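Local coordinates for protein PAN2-PAN3 deadenylation complex catalytic subunit pan2 (Neurospora crassa, PDB 4CZW) that serves as the catalytic subunit of the PAN deadenylation complex, probably shortening mRNA poly(A) tails exonucleolytically to 5'-AMP with divalent metal ions, at residues F574-L588 with G625-K637. Sequence-based numbering, arbitrary orientation.
Sequences FMKPPSQRKISLAFL and GSFHDVLEALYKK
Lys576 and Leu631 bring the two backbones nearest, their CA atoms 6.8 Å apart, where helix 627-634 packs against the loop that joins helix 570-573 to helix 585-592. Tyr635, following Leu634, reaches into this loop. Its OH donates a hydrogen bond to Phe574 O (3.0 Å), lying in the carbonyl plane on a lone pair, and accepts a weak, long one from Lys576 N. Lys576 CB sits over one face of the phenol ring, 4.0 Å from its centroid, in a CH-pi contact, while the side chain of Ile583 runs toward that of Tyr635, bringing CD1 to 3.6 Å from Tyr635 CZ. Segment 574-588 belongs to the RNase H-like DEED exonuclease domain, and helix 627-634 packs on it at the C-terminal end of the chain. Leu634 fills the apolar side: its CD1 meets Phe574 CD1 at 3.8 Å, and its CD2 meets the edge of the Phe587 ring at CE2 (3.7 Å) and Leu588 CD2. With CG anti to the backbone N (chi1 177°), Phe627 presents its ring edge to Phe574 CE1, the two planes inclined at 54°; Tyr618 packs edge-to-face with Phe627. Leu631 rests CD2 against Met575 O, 3.6 Å away.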
ATOM      1  N   PHE A 574      17.754 -20.506  19.434  1.00 53.14           N
ATOM      2  CA  PHE A 574      18.003 -21.091  20.748  1.00 54.55           C
ATOM      3  C   PHE A 574      16.714 -21.391  21.506  1.00 55.29           C
ATOM      4  O   PHE A 574      16.549 -20.990  22.658  1.00 62.15           O
ATOM      5  CB  PHE A 574      18.901 -20.170  21.575  1.00 49.20           C
ATOM      6  CG  PHE A 574      20.317 -20.107  21.080  1.00 48.72           C
ATOM      7  CD1 PHE A 574      21.215 -21.116  21.387  1.00 46.20           C
ATOM      8  CD2 PHE A 574      20.748 -19.046  20.301  1.00 41.91           C
ATOM      9  CE1 PHE A 574      22.518 -21.066  20.929  1.00 44.72           C
ATOM     10  CE2 PHE A 574      22.050 -18.990  19.841  1.00 45.88           C
ATOM     11  CZ  PHE A 574      22.937 -20.001  20.156  1.00 45.98           C
HETATM   12  N   MSE A 575      15.805 -22.099  20.847  1.00 60.94           N
HETATM   13  CA  MSE A 575      14.601 -22.599  21.496  1.00 64.04           C
HETATM   14  C   MSE A 575      14.637 -24.116  21.585  1.00 63.90           C
HETATM   15  O   MSE A 575      15.041 -24.789  20.638  1.00 68.34           O
HETATM   16  CB  MSE A 575      13.343 -22.168  20.738  1.00 66.11           C
HETATM   17  CG  MSE A 575      12.981 -20.703  20.866  1.00 64.74           C
HETATM   18 SE   MSE A 575      11.220 -20.345  20.103  1.00 87.37          SE
HETATM   19  CE  MSE A 575      11.453 -21.214  18.374  1.00 48.16           C
ATOM     20  N   LYS A 576      14.219 -24.657  22.725  1.00 68.33           N
ATOM     21  CA  LYS A 576      13.974 -26.087  22.813  1.00 84.97           C
ATOM     22  C   LYS A 576      12.573 -26.325  22.261  1.00 86.21           C
ATOM     23  O   LYS A 576      11.598 -25.811  22.808  1.00 87.37           O
ATOM     24  CB  LYS A 576      14.112 -26.597  24.247  1.00 81.52           C
ATOM     25  CG  LYS A 576      14.698 -28.002  24.340  1.00 79.93           C
ATOM     26  CD  LYS A 576      14.940 -28.432  25.782  1.00 88.97           C
ATOM     27  CE  LYS A 576      13.720 -29.118  26.384  1.00 99.25           C
ATOM     28  NZ  LYS A 576      12.558 -28.202  26.560  1.00 80.52           N
ATOM     29  N   PRO A 577      12.478 -27.105  21.171  1.00 98.67           N
ATOM     30  CA  PRO A 577      11.322 -27.231  20.272  1.00100.18           C
ATOM     31  C   PRO A 577       9.917 -27.176  20.908  1.00109.49           C
ATOM     32  O   PRO A 577       9.083 -26.435  20.388  1.00117.24           O
ATOM     33  CB  PRO A 577      11.560 -28.593  19.610  1.00100.85           C
ATOM     34  CG  PRO A 577      13.041 -28.693  19.541  1.00 98.47           C
ATOM     35  CD  PRO A 577      13.565 -28.027  20.790  1.00104.35           C
ATOM     36  N   PRO A 578       9.650 -27.925  21.997  1.00105.85           N
ATOM     37  CA  PRO A 578       8.250 -27.906  22.445  1.00105.16           C
ATOM     38  C   PRO A 578       7.847 -26.647  23.215  1.00105.08           C
ATOM     39  O   PRO A 578       6.700 -26.211  23.109  1.00118.09           O
ATOM     40  CB  PRO A 578       8.158 -29.135  23.366  1.00101.97           C
ATOM     41  CG  PRO A 578       9.435 -29.905  23.157  1.00 95.37           C
ATOM     42  CD  PRO A 578      10.447 -28.881  22.785  1.00 97.40           C
ATOM     43  N   SER A 579       8.778 -26.076  23.973  1.00101.00           N
ATOM     44  CA  SER A 579       8.467 -25.009  24.925  1.00102.99           C
ATOM     45  C   SER A 579       7.901 -23.739  24.289  1.00102.52           C
ATOM     46  O   SER A 579       7.024 -23.094  24.869  1.00110.72           O
ATOM     47  CB  SER A 579       9.717 -24.654  25.732  1.00 92.49           C
ATOM     48  OG  SER A 579       9.441 -23.634  26.677  1.00 90.22           O
ATOM     49  N   GLN A 580       8.417 -23.380  23.116  1.00 98.86           N
ATOM     50  CA  GLN A 580       8.036 -22.150  22.414  1.00106.63           C
ATOM     51  C   GLN A 580       8.353 -20.890  23.222  1.00110.70           C
ATOM     52  O   GLN A 580       7.871 -19.802  22.904  1.00107.51           O
ATOM     53  CB  GLN A 580       6.547 -22.167  22.049  1.00116.93           C
ATOM     54  CG  GLN A 580       6.163 -23.216  21.021  1.00114.24           C
ATOM     55  CD  GLN A 580       4.681 -23.194  20.702  1.00123.42           C
ATOM     56  OE1 GLN A 580       3.890 -22.578  21.416  1.00129.40           O
ATOM     57  NE2 GLN A 580       4.298 -23.864  19.621  1.00121.07           N
ATOM     58  N   ARG A 581       9.164 -21.041  24.265  1.00118.78           N
ATOM     59  CA  ARG A 581       9.603 -19.906  25.069  1.00106.18           C
ATOM     60  C   ARG A 581      10.965 -19.426  24.586  1.00 94.49           C
ATOM     61  O   ARG A 581      11.867 -20.230  24.348  1.00 87.24           O
ATOM     62  CB  ARG A 581       9.662 -20.280  26.553  1.00103.37           C
ATOM     63  CG  ARG A 581       8.302 -20.545  27.183  1.00121.57           C
ATOM     64  CD  ARG A 581       8.434 -20.900  28.658  1.00133.34           C
ATOM     65  NE  ARG A 581       7.136 -21.149  29.283  1.00145.74           N
ATOM     66  CZ  ARG A 581       6.974 -21.529  30.546  1.00147.89           C
ATOM     67  NH1 ARG A 581       8.030 -21.707  31.328  1.00136.82           N
ATOM     68  NH2 ARG A 581       5.755 -21.731  31.028  1.00151.13           N
ATOM     69  N   LYS A 582      11.111 -18.114  24.442  1.00 89.32           N
ATOM     70  CA  LYS A 582      12.333 -17.541  23.890  1.00 83.34           C
ATOM     71  C   LYS A 582      13.255 -16.994  24.975  1.00 75.43           C
ATOM     72  O   LYS A 582      12.806 -16.354  25.926  1.00 77.71           O
ATOM     73  CB  LYS A 582      11.991 -16.438  22.887  1.00 84.13           C
ATOM     74  CG  LYS A 582      11.139 -16.920  21.723  1.00 79.52           C
ATOM     75  CD  LYS A 582      10.748 -15.776  20.805  1.00 79.70           C
ATOM     76  CE  LYS A 582       9.904 -16.273  19.643  1.00 92.36           C
ATOM     77  NZ  LYS A 582      10.648 -17.247  18.797  1.00 77.06           N
ATOM     78  N   ILE A 583      14.549 -17.254  24.820  1.00 65.98           N
ATOM     79  CA  ILE A 583      15.552 -16.796  25.772  1.00 56.20           C
ATOM     80  C   ILE A 583      15.930 -15.344  25.494  1.00 55.09           C
ATOM     81  O   ILE A 583      15.981 -14.917  24.340  1.00 55.01           O
ATOM     82  CB  ILE A 583      16.819 -17.679  25.722  1.00 60.64           C
ATOM     83  CG1 ILE A 583      16.442 -19.161  25.777  1.00 64.74           C
ATOM     84  CG2 ILE A 583      17.767 -17.334  26.860  1.00 59.49           C
ATOM     85  CD1 ILE A 583      15.813 -19.585  27.087  1.00 68.35           C
ATOM     86  N   SER A 584      16.185 -14.587  26.557  1.00 52.41           N
ATOM     87  CA  SER A 584      16.593 -13.192  26.436  1.00 41.60           C
ATOM     88  C   SER A 584      17.946 -13.048  25.746  1.00 48.80           C
ATOM     89  O   SER A 584      18.773 -13.960  25.783  1.00 55.93           O
ATOM     90  CB  SER A 584      16.646 -12.535  27.816  1.00 38.84           C
ATOM     91  OG  SER A 584      17.234 -11.247  27.746  1.00 57.40           O
ATOM     92  N   LEU A 585      18.163 -11.897  25.116  1.00 45.56           N
ATOM     93  CA  LEU A 585      19.439 -11.596  24.478  1.00 46.62           C
ATOM     94  C   LEU A 585      20.545 -11.486  25.521  1.00 51.44           C
ATOM     95  O   LEU A 585      21.680 -11.901  25.288  1.00 53.24           O
ATOM     96  CB  LEU A 585      19.344 -10.299  23.671  1.00 37.67           C
ATOM     97  CG  LEU A 585      20.637  -9.800  23.017  1.00 45.37           C
ATOM     98  CD1 LEU A 585      21.018 -10.672  21.829  1.00 39.85           C
ATOM     99  CD2 LEU A 585      20.516  -8.339  22.605  1.00 33.90           C
ATOM    100  N   ALA A 586      20.198 -10.926  26.676  1.00 48.39           N
ATOM    101  CA  ALA A 586      21.155 -10.722  27.756  1.00 57.95           C
ATOM    102  C   ALA A 586      21.615 -12.046  28.355  1.00 56.72           C
ATOM    103  O   ALA A 586      22.794 -12.219  28.663  1.00 53.70           O
ATOM    104  CB  ALA A 586      20.550  -9.837  28.834  1.00 51.22           C
ATOM    105  N   PHE A 587      20.682 -12.978  28.516  1.00 46.77           N
ATOM    106  CA  PHE A 587      21.000 -14.277  29.094  1.00 50.13           C
ATOM    107  C   PHE A 587      21.873 -15.099  28.152  1.00 52.51           C
ATOM    108  O   PHE A 587      22.824 -15.750  28.584  1.00 55.69           O
ATOM    109  CB  PHE A 587      19.722 -15.047  29.434  1.00 48.17           C
ATOM    110  CG  PHE A 587      19.967 -16.319  30.195  1.00 54.60           C
ATOM    111  CD1 PHE A 587      20.062 -16.307  31.577  1.00 54.13           C
ATOM    112  CD2 PHE A 587      20.105 -17.526  29.530  1.00 53.45           C
ATOM    113  CE1 PHE A 587      20.289 -17.475  32.280  1.00 52.52           C
ATOM    114  CE2 PHE A 587      20.332 -18.697  30.227  1.00 53.57           C
ATOM    115  CZ  PHE A 587      20.424 -18.671  31.603  1.00 64.68           C
ATOM    116  N   LEU A 588      21.541 -15.069  26.865  1.00 48.37           N
ATOM    117  CA  LEU A 588      22.318 -15.784  25.859  1.00 41.22           C
ATOM    118  C   LEU A 588      23.736 -15.229  25.772  1.00 43.60           C
ATOM    119  O   LEU A 588      24.694 -15.978  25.591  1.00 49.82           O
ATOM    120  CB  LEU A 588      21.634 -15.706  24.492  1.00 46.37           C
ATOM    121  CG  LEU A 588      20.345 -16.511  24.318  1.00 44.86           C
ATOM    122  CD1 LEU A 588      19.753 -16.286  22.936  1.00 43.01           C
ATOM    123  CD2 LEU A 588      20.604 -17.991  24.555  1.00 47.85           C
ATOM    124  N   GLY A 625      29.025 -30.585  16.865  1.00 45.51           N
ATOM    125  CA  GLY A 625      27.993 -31.467  17.377  1.00 46.65           C
ATOM    126  C   GLY A 625      27.709 -31.333  18.861  1.00 48.60           C
ATOM    127  O   GLY A 625      27.258 -32.284  19.499  1.00 52.94           O
ATOM    128  N   SER A 626      27.960 -30.151  19.414  1.00 40.54           N
ATOM    129  CA  SER A 626      27.742 -29.925  20.838  1.00 40.89           C
ATOM    130  C   SER A 626      26.508 -29.066  21.102  1.00 49.22           C
ATOM    131  O   SER A 626      26.223 -28.719  22.247  1.00 50.56           O
ATOM    132  CB  SER A 626      28.973 -29.272  21.469  1.00 45.26           C
ATOM    133  OG  SER A 626      29.219 -27.996  20.906  1.00 47.34           O
ATOM    134  N   PHE A 627      25.774 -28.731  20.044  1.00 46.74           N
ATOM    135  CA  PHE A 627      24.629 -27.833  20.166  1.00 45.34           C
ATOM    136  C   PHE A 627      23.498 -28.426  21.001  1.00 46.79           C
ATOM    137  O   PHE A 627      22.844 -27.711  21.761  1.00 54.24           O
ATOM    138  CB  PHE A 627      24.094 -27.446  18.786  1.00 49.82           C
ATOM    139  CG  PHE A 627      22.870 -26.578  18.840  1.00 48.91           C
ATOM    140  CD1 PHE A 627      22.956 -25.266  19.276  1.00 43.30           C
ATOM    141  CD2 PHE A 627      21.632 -27.073  18.465  1.00 43.77           C
ATOM    142  CE1 PHE A 627      21.833 -24.464  19.334  1.00 41.09           C
ATOM    143  CE2 PHE A 627      20.505 -26.276  18.520  1.00 47.54           C
ATOM    144  CZ  PHE A 627      20.607 -24.969  18.955  1.00 44.65           C
ATOM    145  N   HIS A 628      23.265 -29.726  20.852  1.00 52.64           N
ATOM    146  CA  HIS A 628      22.214 -30.398  21.610  1.00 52.64           C
ATOM    147  C   HIS A 628      22.473 -30.304  23.109  1.00 56.72           C
ATOM    148  O   HIS A 628      21.559 -30.044  23.890  1.00 55.13           O
ATOM    149  CB  HIS A 628      22.096 -31.865  21.194  1.00 53.19           C
ATOM    150  CG  HIS A 628      21.160 -32.660  22.049  1.00 62.91           C
ATOM    151  ND1 HIS A 628      19.793 -32.494  22.011  1.00 73.32           N
ATOM    152  CD2 HIS A 628      21.396 -33.622  22.973  1.00 61.25           C
ATOM    153  CE1 HIS A 628      19.226 -33.322  22.871  1.00 78.28           C
ATOM    154  NE2 HIS A 628      20.178 -34.017  23.467  1.00 83.16           N
ATOM    155  N   ASP A 629      23.726 -30.512  23.499  1.00 53.27           N
ATOM    156  CA  ASP A 629      24.113 -30.447  24.903  1.00 52.68           C
ATOM    157  C   ASP A 629      23.992 -29.028  25.447  1.00 51.19           C
ATOM    158  O   ASP A 629      23.559 -28.824  26.580  1.00 52.09           O
ATOM    159  CB  ASP A 629      25.541 -30.964  25.084  1.00 55.70           C
ATOM    160  CG  ASP A 629      25.684 -32.426  24.704  1.00 69.88           C
ATOM    161  OD1 ASP A 629      24.721 -33.192  24.915  1.00 55.77           O
ATOM    162  OD2 ASP A 629      26.758 -32.807  24.193  1.00 64.61           O
ATOM    163  N   VAL A 630      24.378 -28.051  24.632  1.00 51.16           N
ATOM    164  CA  VAL A 630      24.287 -26.647  25.020  1.00 51.15           C
ATOM    165  C   VAL A 630      22.829 -26.224  25.184  1.00 53.13           C
ATOM    166  O   VAL A 630      22.471 -25.559  26.158  1.00 51.33           O
ATOM    167  CB  VAL A 630      24.975 -25.732  23.986  1.00 48.37           C
ATOM    168  CG1 VAL A 630      24.693 -24.268  24.292  1.00 42.42           C
ATOM    169  CG2 VAL A 630      26.473 -25.997  23.956  1.00 43.85           C
ATOM    170  N   LEU A 631      21.996 -26.623  24.229  1.00 53.84           N
ATOM    171  CA  LEU A 631      20.578 -26.285  24.252  1.00 55.72           C
ATOM    172  C   LEU A 631      19.888 -26.883  25.476  1.00 57.03           C
ATOM    173  O   LEU A 631      19.004 -26.264  26.065  1.00 58.34           O
ATOM    174  CB  LEU A 631      19.895 -26.762  22.968  1.00 50.94           C
ATOM    175  CG  LEU A 631      18.473 -26.257  22.723  1.00 59.15           C
ATOM    176  CD1 LEU A 631      18.436 -24.737  22.754  1.00 51.57           C
ATOM    177  CD2 LEU A 631      17.942 -26.779  21.398  1.00 64.80           C
ATOM    178  N   GLU A 632      20.303 -28.088  25.855  1.00 57.20           N
ATOM    179  CA  GLU A 632      19.784 -28.735  27.056  1.00 61.27           C
ATOM    180  C   GLU A 632      20.224 -27.986  28.308  1.00 59.99           C
ATOM    181  O   GLU A 632      19.453 -27.826  29.255  1.00 65.93           O
ATOM    182  CB  GLU A 632      20.246 -30.192  27.132  1.00 63.34           C
ATOM    183  CG  GLU A 632      19.586 -31.117  26.121  1.00 72.73           C
ATOM    184  CD  GLU A 632      18.107 -31.318  26.389  1.00 90.61           C
ATOM    185  OE1 GLU A 632      17.683 -31.165  27.554  1.00 90.58           O
ATOM    186  OE2 GLU A 632      17.368 -31.634  25.433  1.00 90.09           O
ATOM    187  N   ALA A 633      21.472 -27.526  28.303  1.00 52.87           N
ATOM    188  CA  ALA A 633      22.034 -26.808  29.439  1.00 53.96           C
ATOM    189  C   ALA A 633      21.342 -25.464  29.642  1.00 54.60           C
ATOM    190  O   ALA A 633      21.181 -25.005  30.772  1.00 59.22           O
ATOM    191  CB  ALA A 633      23.529 -26.612  29.249  1.00 52.35           C
ATOM    192  N   LEU A 634      20.935 -24.841  28.539  1.00 58.60           N
ATOM    193  CA  LEU A 634      20.210 -23.576  28.588  1.00 60.63           C
ATOM    194  C   LEU A 634      18.882 -23.722  29.322  1.00 64.87           C
ATOM    195  O   LEU A 634      18.408 -22.781  29.959  1.00 63.81           O
ATOM    196  CB  LEU A 634      19.963 -23.044  27.175  1.00 54.89           C
ATOM    197  CG  LEU A 634      21.024 -22.118  26.577  1.00 54.09           C
ATOM    198  CD1 LEU A 634      20.775 -21.912  25.092  1.00 56.64           C
ATOM    199  CD2 LEU A 634      21.030 -20.785  27.307  1.00 45.83           C
ATOM    200  N   TYR A 635      18.285 -24.905  29.232  1.00 71.76           N
ATOM    201  CA  TYR A 635      17.002 -25.157  29.874  1.00 74.53           C
ATOM    202  C   TYR A 635      17.145 -26.135  31.038  1.00 87.67           C
ATOM    203  O   TYR A 635      16.901 -27.334  30.894  1.00 92.12           O
ATOM    204  CB  TYR A 635      15.989 -25.683  28.851  1.00 82.83           C
ATOM    205  CG  TYR A 635      15.625 -24.685  27.768  1.00 77.65           C
ATOM    206  CD1 TYR A 635      16.385 -24.576  26.610  1.00 74.08           C
ATOM    207  CD2 TYR A 635      14.517 -23.855  27.902  1.00 78.68           C
ATOM    208  CE1 TYR A 635      16.056 -23.667  25.618  1.00 70.59           C
ATOM    209  CE2 TYR A 635      14.180 -22.943  26.914  1.00 77.75           C
ATOM    210  CZ  TYR A 635      14.953 -22.854  25.775  1.00 76.78           C
ATOM    211  OH  TYR A 635      14.621 -21.950  24.791  1.00 71.42           O
ATOM    212  N   LYS A 636      17.548 -25.611  32.193  1.00 86.74           N
ATOM    213  CA  LYS A 636      17.661 -26.411  33.409  1.00 90.77           C
ATOM    214  C   LYS A 636      17.025 -25.703  34.599  1.00105.85           C
ATOM    215  O   LYS A 636      16.328 -26.322  35.404  1.00104.79           O
ATOM    216  CB  LYS A 636      19.125 -26.727  33.716  1.00 84.75           C
ATOM    217  CG  LYS A 636      19.764 -27.695  32.736  1.00 88.38           C
ATOM    218  CD  LYS A 636      19.030 -29.023  32.734  1.00 94.20           C
ATOM    219  CE  LYS A 636      19.654 -29.995  31.751  1.00 88.44           C
ATOM    220  NZ  LYS A 636      18.923 -31.290  31.745  1.00102.65           N
ATOM    221  N   LYS A 637      17.267 -24.401  34.712  1.00111.69           N
ATOM    222  CA  LYS A 637      16.693 -23.623  35.802  1.00116.25           C
ATOM    223  C   LYS A 637      15.869 -22.458  35.263  1.00118.38           C
ATOM    224  O   LYS A 637      15.767 -22.264  34.049  1.00119.85           O
ATOM    225  CB  LYS A 637      17.795 -23.119  36.738  1.00112.12           C
ATOM    226  CG  LYS A 637      18.679 -24.237  37.288  1.00112.96           C
ATOM    227  CD  LYS A 637      19.874 -23.677  38.046  1.00 94.27           C
ATOM    228  CE  LYS A 637      20.780 -24.789  38.562  1.00101.06           C
ATOM    229  NZ  LYS A 637      21.987 -24.209  39.215  1.00 78.40           N
TER